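Local coordinates for protein peptide methionine sulfoxide reductase msrA/msrB (PDB 2H30) that relays electrons through its N-terminal thioredoxin domain, which can take them from DsbD and reduce the downstream methionine sulfoxide reductases, at residues I43-S48 with G111-N116; L52-L57 with A96-P101; K62-A67 with K102-T107; V77-F82 with S120-W125; R136-S141 with A156-L161. The protein carries 2 engineered substitutions. All blocks are in the same frame, centred on the assembly; numbering follows the deposited sequence.

Contact 1 (I43-S48 with G111-N116); sequences IKFWAS and GTIAQN
The phenyl ring of F45, on strand 41-45, points its far end at the first turn of helix 112-116, where I113 and A114 receive it. The backbones come nearest at F45 and A114, with 7.6 Å between F45 CA and A114 CA. F45 and I113 cross at about a right angle. The ring presents its rim rather than a face to the isoleucine: the methyl I113 CG2 lies at the edge, near the ring plane, and spans two carbons, with F45 CZ at 3.7 Å from I113 CG2. That branch is available because I113 CG2 stands anti to the backbone nitrogen while CG1 lies beside it (chi1 -61°). A114 comes at the ring obliquely, A114 N being 4.1 Å from F45 CE2 and A114 CB 4.3 Å from F45 CD2. One face of the same ring is overlain near its rim by I43 CG2 of the same strand, 3.6 Å above the plane. The helix start is fixed separately: G111 is the N-cap, its phi of 68° suits a glycine, and D108 accepts bonds from the amides of T112 and I113. V77 and A126, on the neighbouring strands, and I119 also touch F45. No hydrogen bond crosses between the segments; the contact, made mostly of carbon, therefore rests on shape and burial and sets no bond direction between strand and helix.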
# COMPACT_ATOMS: atom_id res chain seq x y z
N ILE A 43 3.79 1.11 1.53
CA ILE A 43 2.43 0.54 1.43
C ILE A 43 1.42 1.63 1.19
O ILE A 43 1.38 2.61 1.95
CB ILE A 43 2.02 -0.15 2.73
CG1 ILE A 43 3.04 -1.24 3.09
CG2 ILE A 43 0.59 -0.73 2.59
CD1 ILE A 43 2.76 -1.82 4.48
N LYS A 44 0.61 1.47 0.18
CA LYS A 44 -0.52 2.42 -0.08
C LYS A 44 -1.82 1.76 0.39
O LYS A 44 -2.15 0.67 -0.15
CB LYS A 44 -0.65 2.69 -1.58
CG LYS A 44 -1.75 3.75 -1.83
CD LYS A 44 -1.91 4.01 -3.29
CE LYS A 44 -2.60 5.43 -3.40
NZ LYS A 44 -2.41 5.87 -4.73
N PHE A 45 -2.53 2.42 1.32
CA PHE A 45 -3.85 1.96 1.79
C PHE A 45 -4.89 2.71 0.99
O PHE A 45 -4.82 3.94 0.84
CB PHE A 45 -4.03 2.30 3.28
CG PHE A 45 -3.09 1.54 4.16
CD1 PHE A 45 -1.79 1.99 4.39
CD2 PHE A 45 -3.50 0.33 4.70
CE1 PHE A 45 -0.93 1.22 5.21
CE2 PHE A 45 -2.65 -0.43 5.55
CZ PHE A 45 -1.36 -0.00 5.80
N TRP A 46 -5.90 1.96 0.55
CA TRP A 46 -6.94 2.54 -0.29
C TRP A 46 -8.25 1.78 -0.15
O TRP A 46 -8.31 0.74 0.51
CB TRP A 46 -6.48 2.58 -1.76
CG TRP A 46 -6.25 1.23 -2.40
CD1 TRP A 46 -5.13 0.44 -2.26
CD2 TRP A 46 -7.09 0.58 -3.35
NE1 TRP A 46 -5.27 -0.72 -3.05
CE2 TRP A 46 -6.49 -0.65 -3.68
CE3 TRP A 46 -8.36 0.89 -3.86
CZ2 TRP A 46 -7.04 -1.53 -4.60
CZ3 TRP A 46 -8.93 -0.02 -4.77
CH2 TRP A 46 -8.29 -1.21 -5.12
N ALA A 47 -9.32 2.33 -0.77
CA ALA A 47 -10.63 1.71 -0.81
C ALA A 47 -11.27 1.94 -2.15
O ALA A 47 -11.04 2.98 -2.79
CB ALA A 47 -11.53 2.24 0.27
N SER A 48 -12.15 1.00 -2.48
CA SER A 48 -12.87 1.02 -3.79
C SER A 48 -13.77 2.26 -3.91
O SER A 48 -14.05 2.70 -5.03
CB SER A 48 -13.69 -0.24 -3.97
OG SER A 48 -14.72 -0.27 -2.99
N GLY A 111 -9.44 -5.11 7.92
CA GLY A 111 -8.55 -3.96 8.12
C GLY A 111 -7.65 -4.04 9.36
O GLY A 111 -7.46 -3.02 10.05
N THR A 112 -7.08 -5.22 9.62
CA THR A 112 -6.20 -5.38 10.79
C THR A 112 -5.03 -4.40 10.79
O THR A 112 -4.77 -3.70 11.76
CB THR A 112 -5.65 -6.78 10.82
OG1 THR A 112 -6.78 -7.65 11.08
CG2 THR A 112 -4.66 -6.92 11.97
N ILE A 113 -4.35 -4.30 9.64
CA ILE A 113 -3.13 -3.49 9.63
C ILE A 113 -3.52 -2.01 9.70
O ILE A 113 -2.92 -1.24 10.46
CB ILE A 113 -2.33 -3.76 8.37
CG1 ILE A 113 -1.93 -5.23 8.34
CG2 ILE A 113 -1.16 -2.72 8.25
CD1 ILE A 113 -1.40 -5.63 7.06
N ALA A 114 -4.55 -1.61 8.95
CA ALA A 114 -4.99 -0.24 9.01
C ALA A 114 -5.36 0.16 10.46
O ALA A 114 -5.02 1.23 10.93
CB ALA A 114 -6.18 -0.01 8.02
N GLN A 115 -6.09 -0.72 11.15
CA GLN A 115 -6.42 -0.43 12.54
C GLN A 115 -5.16 -0.34 13.42
O GLN A 115 -5.07 0.59 14.23
CB GLN A 115 -7.36 -1.51 13.07
CG GLN A 115 -8.73 -1.38 12.45
CD GLN A 115 -9.64 -2.44 13.00
OE1 GLN A 115 -9.87 -2.48 14.21
NE2 GLN A 115 -10.09 -3.35 12.16
N ASN A 116 -4.22 -1.27 13.27
CA ASN A 116 -2.95 -1.23 14.02
C ASN A 116 -2.18 0.06 13.79
O ASN A 116 -1.51 0.56 14.66
CB ASN A 116 -2.05 -2.42 13.68
CG ASN A 116 -2.61 -3.76 14.12
OD1 ASN A 116 -2.15 -4.81 13.64
ND2 ASN A 116 -3.60 -3.73 15.00

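Contact 2 (L52-L57 with A96-P101); sequences LCLSEL and AGLNYP
L57 is the bump at the centre of this contact, and the hollow it fills is made by Y100 and L98. Its CB sits squarely over one face of the tyrosine ring, 3.9 Å from the centroid of the Y100 ring and only 13° off the ring normal, a CH-pi contact. Further out the side chain forks. L57 CD1 turns to L98, where it lies 3.7 Å from L98 CD2, and the other methyl, CD2, packs on L103. L57 crosses both L98 and Y100 at about a right angle, and its CD1 is also 3.9 Å from Y100 CE2, so this one methyl touches both the ring and the L98 methyl. L54, one turn earlier, lies looser against L98: L54 CD2 and L98 CD2 are 4.5 Å apart. A polar rim finishes the fit, because one water links the sides, donating to L54 O at 2.8 Å and lying 2.9 Å from Y100 OH. Outside the two segments, W94 touches L54 and Y95 touches Y100. The helix side belongs to 51-64, which carries C53 of a CxxC pattern near its start, consistent with the redox helix of the thioredoxin fold, here covered along one side by the loop that leads to strand 105-107.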
# COMPACT_ATOMS: atom_id res chain seq x y z
N LEU A 52 -10.31 9.24 -5.69
CA LEU A 52 -8.94 9.66 -5.81
C LEU A 52 -8.04 8.43 -5.78
O LEU A 52 -7.11 8.30 -6.57
CB LEU A 52 -8.60 10.58 -4.62
CG LEU A 52 -7.18 11.15 -4.67
CD1 LEU A 52 -6.91 11.98 -5.96
CD2 LEU A 52 -6.96 12.00 -3.36
N CYS A 53 -8.31 7.54 -4.81
CA CYS A 53 -7.55 6.31 -4.79
C CYS A 53 -7.65 5.57 -6.11
O CYS A 53 -6.59 5.12 -6.66
CB CYS A 53 -8.15 5.34 -3.77
SG CYS A 53 -7.75 5.79 -2.06
N LEU A 54 -8.87 5.42 -6.66
CA LEU A 54 -8.98 4.70 -7.93
C LEU A 54 -8.18 5.39 -9.05
O LEU A 54 -7.53 4.73 -9.88
CB LEU A 54 -10.42 4.53 -8.40
CG LEU A 54 -11.33 3.87 -7.38
CD1 LEU A 54 -12.65 3.72 -8.12
CD2 LEU A 54 -10.75 2.50 -7.16
N SER A 55 -8.19 6.73 -9.03
CA SER A 55 -7.46 7.48 -10.09
C SER A 55 -5.95 7.29 -10.03
O SER A 55 -5.25 7.59 -11.00
CB SER A 55 -7.79 8.97 -9.95
OG SER A 55 -7.10 9.56 -8.86
N GLU A 56 -5.47 6.84 -8.85
CA GLU A 56 -4.06 6.73 -8.58
C GLU A 56 -3.55 5.27 -8.73
O GLU A 56 -2.35 5.02 -8.59
CB GLU A 56 -3.77 7.23 -7.17
CG GLU A 56 -3.90 8.74 -7.03
CD GLU A 56 -3.72 9.20 -5.55
OE1 GLU A 56 -3.61 8.33 -4.65
OE2 GLU A 56 -3.66 10.43 -5.30
N LEU A 57 -4.45 4.34 -9.02
CA LEU A 57 -4.02 2.89 -9.15
C LEU A 57 -3.01 2.73 -10.30
O LEU A 57 -1.98 2.05 -10.12
CB LEU A 57 -5.20 1.96 -9.36
CG LEU A 57 -6.15 1.82 -8.17
CD1 LEU A 57 -7.36 1.06 -8.63
CD2 LEU A 57 -5.41 1.08 -7.05
N ALA A 96 -11.52 -7.56 -9.84
CA ALA A 96 -11.14 -8.31 -11.03
C ALA A 96 -11.58 -7.61 -12.33
O ALA A 96 -11.00 -7.84 -13.38
CB ALA A 96 -11.69 -9.75 -10.95
N GLY A 97 -12.57 -6.70 -12.26
CA GLY A 97 -12.93 -5.90 -13.43
C GLY A 97 -11.99 -4.75 -13.80
O GLY A 97 -12.14 -4.14 -14.86
N LEU A 98 -11.09 -4.41 -12.88
CA LEU A 98 -10.10 -3.37 -13.14
C LEU A 98 -8.87 -4.01 -13.74
O LEU A 98 -8.66 -5.25 -13.62
CB LEU A 98 -9.76 -2.66 -11.83
CG LEU A 98 -10.78 -1.59 -11.34
CD1 LEU A 98 -12.21 -2.09 -11.04
CD2 LEU A 98 -10.21 -0.77 -10.18
N ASN A 99 -8.04 -3.22 -14.41
CA ASN A 99 -6.91 -3.80 -15.07
C ASN A 99 -5.56 -3.20 -14.68
O ASN A 99 -5.01 -2.31 -15.36
CB ASN A 99 -7.11 -3.72 -16.58
CG ASN A 99 -5.99 -4.38 -17.36
OD1 ASN A 99 -5.50 -3.80 -18.33
ND2 ASN A 99 -5.59 -5.55 -16.96
N TYR A 100 -5.03 -3.71 -13.55
CA TYR A 100 -3.70 -3.29 -13.07
C TYR A 100 -2.87 -4.51 -12.73
O TYR A 100 -2.56 -4.74 -11.55
CB TYR A 100 -3.83 -2.35 -11.84
CG TYR A 100 -4.59 -1.10 -12.25
CD1 TYR A 100 -3.99 -0.12 -13.03
CD2 TYR A 100 -5.95 -0.96 -11.92
CE1 TYR A 100 -4.74 1.00 -13.48
CE2 TYR A 100 -6.69 0.17 -12.36
CZ TYR A 100 -6.07 1.11 -13.13
OH TYR A 100 -6.73 2.23 -13.61
N PRO A 101 -2.51 -5.27 -13.75
CA PRO A 101 -1.94 -6.59 -13.49
C PRO A 101 -0.59 -6.55 -12.79
O PRO A 101 -0.20 -7.59 -12.24
CB PRO A 101 -1.85 -7.21 -14.89
CG PRO A 101 -1.71 -6.06 -15.79
CD PRO A 101 -2.66 -5.01 -15.21
O HOH W 1 -5.84 4.53 -12.13

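Contact 3 (K62-A67 with K102-T107); sequences KWAQDA and KLPVVT
Van der Waals contact between Q65 and K102 provides most of what joins these segments. The two side chains cross at about a right angle, and the amide end of the glutamine rests on the first carbons of the lysine: Q65 CD is 3.5 Å from K102 CB, and Q65 OE1 is a close 3.1 Å from K102 CG. The lysine chain bends at chi2 (-74°), which carries its amino end away from the helix while the CB and CG carbons stay pressed to the glutamine. A64 CB adds another van der Waals contact, 4.1 Å from K102 O. The apolar part is small: A64 CB lies 4.4 Å from P104 CD. No hydrogen bond spans the two segments, but E61, one turn earlier in the helix, bonds to both sides: its carboxylate accepts from K102 N, and its carbonyl accepts from Q65 NE2, so one residue helps position both partners. Exposed Q65 and K102 form the outer side, whereas P104 is buried. Here the C-terminal end of helix 51-64 is laid against the approach to strand 105-107, which runs between strands 24-25 and 73-78 of the sheet, while L103 packs on A60 and E61 of the same helix.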
# COMPACT_ATOMS: atom_id res chain seq x y z
N LYS A 62 2.63 1.93 -12.11
CA LYS A 62 3.84 2.42 -12.79
C LYS A 62 5.02 2.46 -11.87
O LYS A 62 6.11 2.02 -12.22
CB LYS A 62 3.61 3.81 -13.37
CG LYS A 62 4.77 4.22 -14.25
CD LYS A 62 4.51 5.61 -14.83
CE LYS A 62 4.30 6.66 -13.73
NZ LYS A 62 4.35 8.05 -14.27
N TRP A 63 4.81 2.99 -10.66
CA TRP A 63 5.90 3.05 -9.74
C TRP A 63 6.41 1.67 -9.42
O TRP A 63 7.65 1.44 -9.34
CB TRP A 63 5.50 3.76 -8.44
CG TRP A 63 5.09 5.19 -8.62
CD1 TRP A 63 5.13 5.98 -9.77
CD2 TRP A 63 4.53 6.02 -7.60
NE1 TRP A 63 4.63 7.23 -9.52
CE2 TRP A 63 4.24 7.29 -8.20
CE3 TRP A 63 4.23 5.82 -6.25
CZ2 TRP A 63 3.70 8.34 -7.48
CZ3 TRP A 63 3.71 6.90 -5.51
CH2 TRP A 63 3.45 8.14 -6.12
N ALA A 64 5.47 0.74 -9.20
CA ALA A 64 5.88 -0.61 -8.75
C ALA A 64 6.76 -1.27 -9.80
O ALA A 64 7.61 -2.06 -9.47
CB ALA A 64 4.64 -1.49 -8.46
N GLN A 65 6.55 -0.90 -11.05
CA GLN A 65 7.30 -1.50 -12.18
C GLN A 65 8.53 -0.73 -12.56
O GLN A 65 9.26 -1.13 -13.51
CB GLN A 65 6.44 -1.56 -13.41
CG GLN A 65 5.36 -2.55 -13.34
CD GLN A 65 4.52 -2.42 -14.56
OE1 GLN A 65 4.61 -3.26 -15.48
NE2 GLN A 65 3.75 -1.34 -14.64
N ASP A 66 8.75 0.40 -11.90
CA ASP A 66 9.83 1.32 -12.31
C ASP A 66 11.13 0.98 -11.61
O ASP A 66 11.19 0.81 -10.39
CB ASP A 66 9.44 2.75 -11.92
CG ASP A 66 10.27 3.81 -12.64
OD1 ASP A 66 11.46 3.97 -12.31
OD2 ASP A 66 9.74 4.44 -13.60
N ALA A 67 12.24 1.00 -12.38
CA ALA A 67 13.53 0.76 -11.75
C ALA A 67 13.89 1.72 -10.60
O ALA A 67 14.61 1.31 -9.68
CB ALA A 67 14.63 0.84 -12.82
N LYS A 102 0.14 -5.45 -12.78
CA LYS A 102 1.40 -5.40 -12.09
C LYS A 102 1.36 -4.71 -10.73
O LYS A 102 2.41 -4.47 -10.13
CB LYS A 102 2.42 -4.71 -12.97
CG LYS A 102 2.66 -5.43 -14.33
CD LYS A 102 3.48 -6.69 -14.13
CE LYS A 102 3.79 -7.34 -15.50
NZ LYS A 102 2.54 -7.65 -16.29
N LEU A 103 0.16 -4.39 -10.25
CA LEU A 103 0.02 -3.78 -8.95
C LEU A 103 -0.33 -4.78 -7.84
O LEU A 103 -1.40 -5.41 -7.90
CB LEU A 103 -1.16 -2.79 -9.05
CG LEU A 103 -1.32 -1.91 -7.75
CD1 LEU A 103 -0.11 -1.04 -7.49
CD2 LEU A 103 -2.57 -1.10 -7.94
N PRO A 104 0.53 -4.93 -6.82
CA PRO A 104 0.13 -5.83 -5.74
C PRO A 104 -0.97 -5.26 -4.86
O PRO A 104 -0.87 -4.09 -4.45
CB PRO A 104 1.43 -6.02 -4.93
CG PRO A 104 2.53 -5.49 -5.84
CD PRO A 104 1.89 -4.40 -6.67
N VAL A 105 -2.04 -6.04 -4.70
CA VAL A 105 -3.12 -5.63 -3.85
C VAL A 105 -3.32 -6.67 -2.76
O VAL A 105 -3.97 -7.71 -3.02
CB VAL A 105 -4.44 -5.38 -4.60
CG1 VAL A 105 -5.49 -4.93 -3.59
CG2 VAL A 105 -4.24 -4.30 -5.73
N VAL A 106 -2.85 -6.36 -1.56
CA VAL A 106 -3.10 -7.27 -0.42
C VAL A 106 -4.52 -7.02 0.04
O VAL A 106 -4.96 -5.88 0.15
CB VAL A 106 -2.12 -6.97 0.69
CG1 VAL A 106 -2.47 -7.75 2.02
CG2 VAL A 106 -0.71 -7.23 0.26
N THR A 107 -5.25 -8.09 0.39
CA THR A 107 -6.60 -7.96 0.89
C THR A 107 -6.57 -8.29 2.39
O THR A 107 -6.31 -9.45 2.77
CB THR A 107 -7.59 -8.83 0.10
OG1 THR A 107 -7.15 -10.20 0.00
CG2 THR A 107 -7.78 -8.29 -1.28

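Contact 4 (V77-F82 with S120-W125); sequences VASPGF and SVYPSW
In the cis-proline loop of the thioredoxin fold, Y122 comes just before P123, which has a cis peptide bond, and its phenol reaches across to the loop that follows strand 73-78. The hydroxyl meets F82 at the ring edge, near its plane, with Y122 OH 3.6 Å from F82 CD2. F82 is presented by a type II beta turn from S79 to F82, closed by the bond of F82 N to S79 O; G81 holds the positive phi of the turn, where a side chain would collide with the preceding carbonyl. With CG anti to the backbone nitrogen (chi1 176°), the phenyl leans toward the tyrosine. Y122 also packs on C53 of the CxxC pattern, so this tyrosine connects the probable redox centre to the loop after strand 73-78. No direct hydrogen bond joins the segments; two waters bridge them. One donates to V77 O and lies 2.7 Å from S79 OG and 3.0 Å from Y122 OH, bridging the two hydroxyls, which are themselves 4.3 Å apart. The second donates to F82 O at 2.8 Å and stands 2.8 Å from Y122 OH. On the other segment, S124 OG donates to V121 O at 2.7 Å, from above the carbonyl plane, a bond that spans Y122 and P123.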
# COMPACT_ATOMS: atom_id res chain seq x y z
N VAL A 77 -2.74 -2.02 -0.03
CA VAL A 77 -3.63 -2.78 0.85
C VAL A 77 -5.05 -2.24 0.71
O VAL A 77 -5.29 -1.05 0.93
CB VAL A 77 -3.22 -2.63 2.28
CG1 VAL A 77 -4.28 -3.30 3.22
CG2 VAL A 77 -1.84 -3.30 2.48
N ALA A 78 -5.97 -3.16 0.39
CA ALA A 78 -7.41 -2.89 0.49
C ALA A 78 -7.91 -3.74 1.64
O ALA A 78 -7.32 -4.77 1.92
CB ALA A 78 -8.15 -3.24 -0.76
N SER A 79 -8.97 -3.28 2.29
CA SER A 79 -9.40 -3.86 3.59
C SER A 79 -10.87 -4.22 3.54
O SER A 79 -11.71 -3.45 4.02
CB SER A 79 -9.07 -2.90 4.75
OG SER A 79 -7.66 -2.67 4.84
N PRO A 80 -11.19 -5.37 2.93
CA PRO A 80 -12.62 -5.75 2.81
C PRO A 80 -13.36 -5.70 4.15
O PRO A 80 -12.85 -6.14 5.18
CB PRO A 80 -12.56 -7.19 2.27
CG PRO A 80 -11.29 -7.20 1.40
CD PRO A 80 -10.31 -6.35 2.28
N GLY A 81 -14.55 -5.11 4.14
CA GLY A 81 -15.33 -5.07 5.37
C GLY A 81 -14.98 -4.02 6.38
O GLY A 81 -15.62 -3.92 7.41
N PHE A 82 -13.99 -3.18 6.08
CA PHE A 82 -13.53 -2.16 6.98
C PHE A 82 -13.82 -0.81 6.34
O PHE A 82 -13.62 -0.65 5.11
CB PHE A 82 -12.00 -2.32 7.15
CG PHE A 82 -11.38 -1.28 7.98
CD1 PHE A 82 -11.69 -1.16 9.35
CD2 PHE A 82 -10.41 -0.42 7.45
CE1 PHE A 82 -11.04 -0.20 10.14
CE2 PHE A 82 -9.79 0.55 8.22
CZ PHE A 82 -10.10 0.70 9.59
N SER A 120 -7.16 6.00 8.98
CA SER A 120 -8.60 6.26 8.93
C SER A 120 -9.04 7.00 7.67
O SER A 120 -10.27 7.17 7.42
CB SER A 120 -9.08 7.08 10.18
OG SER A 120 -8.26 8.24 10.31
N VAL A 121 -8.04 7.47 6.91
CA VAL A 121 -8.31 8.25 5.72
C VAL A 121 -7.54 7.67 4.56
O VAL A 121 -6.48 7.12 4.74
CB VAL A 121 -8.06 9.74 5.87
CG1 VAL A 121 -8.85 10.34 7.07
CG2 VAL A 121 -6.64 10.07 5.92
N TYR A 122 -8.14 7.76 3.40
CA TYR A 122 -7.50 7.22 2.18
C TYR A 122 -7.36 8.30 1.14
O TYR A 122 -8.21 9.25 1.05
CB TYR A 122 -8.37 6.12 1.60
CG TYR A 122 -8.56 4.90 2.48
CD1 TYR A 122 -7.47 4.29 3.13
CD2 TYR A 122 -9.80 4.32 2.61
CE1 TYR A 122 -7.64 3.09 3.86
CE2 TYR A 122 -9.97 3.15 3.38
CZ TYR A 122 -8.88 2.56 3.97
OH TYR A 122 -8.99 1.40 4.67
N PRO A 123 -6.32 8.16 0.31
CA PRO A 123 -5.22 7.19 0.50
C PRO A 123 -4.38 7.61 1.69
O PRO A 123 -4.43 8.76 2.14
CB PRO A 123 -4.38 7.37 -0.78
CG PRO A 123 -4.80 8.69 -1.35
CD PRO A 123 -6.11 9.09 -0.83
N SER A 124 -3.65 6.65 2.22
CA SER A 124 -2.55 6.95 3.14
C SER A 124 -1.44 5.98 2.84
O SER A 124 -1.67 4.94 2.17
CB SER A 124 -2.96 6.71 4.61
OG SER A 124 -3.83 7.77 5.04
N TRP A 125 -0.24 6.32 3.30
CA TRP A 125 0.95 5.49 3.00
C TRP A 125 1.68 5.16 4.26
O TRP A 125 1.67 5.97 5.20
CB TRP A 125 1.88 6.31 2.11
CG TRP A 125 1.29 6.54 0.71
CD1 TRP A 125 0.37 7.53 0.32
CD2 TRP A 125 1.65 5.85 -0.47
NE1 TRP A 125 0.14 7.41 -1.05
CE2 TRP A 125 0.90 6.38 -1.55
CE3 TRP A 125 2.49 4.76 -0.71
CZ2 TRP A 125 1.03 5.90 -2.88
CZ3 TRP A 125 2.64 4.26 -2.03
CH2 TRP A 125 1.88 4.84 -3.10
O HOH W 2 -7.02 -0.44 3.40
O HOH W 3 -11.27 0.08 3.87

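Contact 5 (R136-S141 with A156-L161); sequences RIVKGS and ADLGSL
R136 grips the carbonyl of A156 end-on with both terminal nitrogens of its guanidinium. R136 NH1 is 2.8 Å from A156 O, with an N-H...O angle of 150°, and R136 NH2 is 3.0 Å from the same A156 O at 139°. The oxygen lies within about a degree of the guanidinium plane, so this group's rotation is well defined; the NH2 nitrogen approaches nearly along the C=O axis. NH1 has a further partner in P154 O, so the arginine serves two carbonyls of the same passage. R136 stands on strand 134-139, an outermost strand of the sheet, and its partner lies on the C-terminal tail after helix 144-152, which the arginine thus ties to the sheet margin. Packing follows from the same tail: L158 CD1 lies over one face of the guanidinium, and L158 CG is 3.9 Å from R136 NH2. L158 CD1 also reaches V138, 3.8 Å from V138 CG2, with L150 of the helix touching both R136 and L158. Beyond it D157 turns the other way, in an Asx motif: D157 OD1 accepts from S160 N at 3.2 Å, and S160 OG donates to D157 OD2 at 2.6 Å.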
# COMPACT_ATOMS: atom_id res chain seq x y z
N ARG A 136 7.19 5.48 9.10
CA ARG A 136 6.52 6.70 8.74
C ARG A 136 5.11 6.34 8.27
O ARG A 136 4.91 5.30 7.62
CB ARG A 136 7.25 7.35 7.52
CG ARG A 136 6.76 8.71 7.08
CD ARG A 136 7.32 9.81 8.05
NE ARG A 136 6.95 11.14 7.60
CZ ARG A 136 7.78 11.90 6.89
NH1 ARG A 136 9.00 11.45 6.59
NH2 ARG A 136 7.37 13.11 6.54
N ILE A 137 4.16 7.18 8.65
CA ILE A 137 2.77 7.11 8.10
C ILE A 137 2.41 8.49 7.58
O ILE A 137 2.62 9.53 8.24
CB ILE A 137 1.74 6.71 9.18
CG1 ILE A 137 2.04 5.30 9.69
CG2 ILE A 137 0.34 6.74 8.60
CD1 ILE A 137 1.35 4.95 11.02
N VAL A 138 1.92 8.52 6.34
CA VAL A 138 1.53 9.75 5.69
C VAL A 138 0.06 9.68 5.37
O VAL A 138 -0.39 8.79 4.66
CB VAL A 138 2.36 9.96 4.39
CG1 VAL A 138 1.92 11.25 3.68
CG2 VAL A 138 3.88 10.00 4.74
N LYS A 139 -0.71 10.69 5.86
CA LYS A 139 -2.13 10.78 5.49
C LYS A 139 -2.23 11.49 4.15
O LYS A 139 -1.60 12.54 3.94
CB LYS A 139 -2.83 11.67 6.53
CG LYS A 139 -4.29 11.88 6.35
CD LYS A 139 -4.82 12.64 7.61
CE LYS A 139 -4.81 11.71 8.84
NZ LYS A 139 -5.18 12.33 10.17
N GLY A 140 -3.02 10.90 3.26
CA GLY A 140 -3.35 11.49 1.94
C GLY A 140 -2.37 11.08 0.88
O GLY A 140 -1.55 10.19 1.10
N SER A 141 -2.56 11.70 -0.28
CA SER A 141 -1.78 11.37 -1.46
C SER A 141 -0.37 11.85 -1.36
O SER A 141 -0.09 12.88 -0.71
CB SER A 141 -2.37 12.02 -2.70
OG SER A 141 -3.67 11.61 -2.88
N ALA A 156 12.29 11.86 5.52
CA ALA A 156 12.22 12.93 4.53
C ALA A 156 11.17 13.98 4.81
O ALA A 156 10.00 13.67 5.12
CB ALA A 156 11.97 12.34 3.12
N ASP A 157 11.52 15.25 4.53
CA ASP A 157 10.59 16.31 4.60
C ASP A 157 9.70 16.37 3.35
O ASP A 157 10.10 16.91 2.31
CB ASP A 157 11.34 17.65 4.75
CG ASP A 157 10.40 18.84 4.74
OD1 ASP A 157 9.15 18.72 4.51
OD2 ASP A 157 10.94 19.97 4.97
N LEU A 158 8.52 15.79 3.42
CA LEU A 158 7.67 15.78 2.25
C LEU A 158 6.97 17.09 1.92
O LEU A 158 6.60 17.35 0.78
CB LEU A 158 6.65 14.63 2.40
CG LEU A 158 7.27 13.28 2.69
CD1 LEU A 158 6.11 12.27 2.75
CD2 LEU A 158 8.28 12.83 1.66
N GLY A 159 6.70 17.92 2.92
CA GLY A 159 6.08 19.21 2.71
C GLY A 159 6.85 20.13 1.79
O GLY A 159 6.25 20.90 1.10
N SER A 160 8.19 20.01 1.76
CA SER A 160 8.98 20.88 0.92
C SER A 160 8.76 20.60 -0.57
O SER A 160 9.09 21.43 -1.40
CB SER A 160 10.44 20.81 1.33
OG SER A 160 10.47 21.23 2.70
N LEU A 161 8.16 19.43 -0.88
CA LEU A 161 7.77 19.02 -2.24
C LEU A 161 6.24 19.05 -2.53
O LEU A 161 5.79 18.61 -3.61
CB LEU A 161 8.23 17.55 -2.46
CG LEU A 161 9.71 17.35 -2.50
CD1 LEU A 161 10.04 15.87 -2.35
CD2 LEU A 161 10.28 17.86 -3.83

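In the fold
Contact 1 is the fully buried one, joined mainly by apolar atoms; the other four are partly buried, and polar atoms play a larger part in contacts 4 and 5. Contacts 2 and 3 both use helix 51-64, near its start and at its end, and touch through L57 and L103. Contacts 1 and 4 lie 3 Å apart between centres, around strands 41-45, 73-78 and 124-128, where F45 pairs with S124. Contact 5, furthest from the chain centre, meets contact 4 through neighbouring strands and contact 2 through E56 and S141. Within contacts 2 and 4 waters bridge the two segments, whereas in contact 5 the arginine bonds the carbonyl directly.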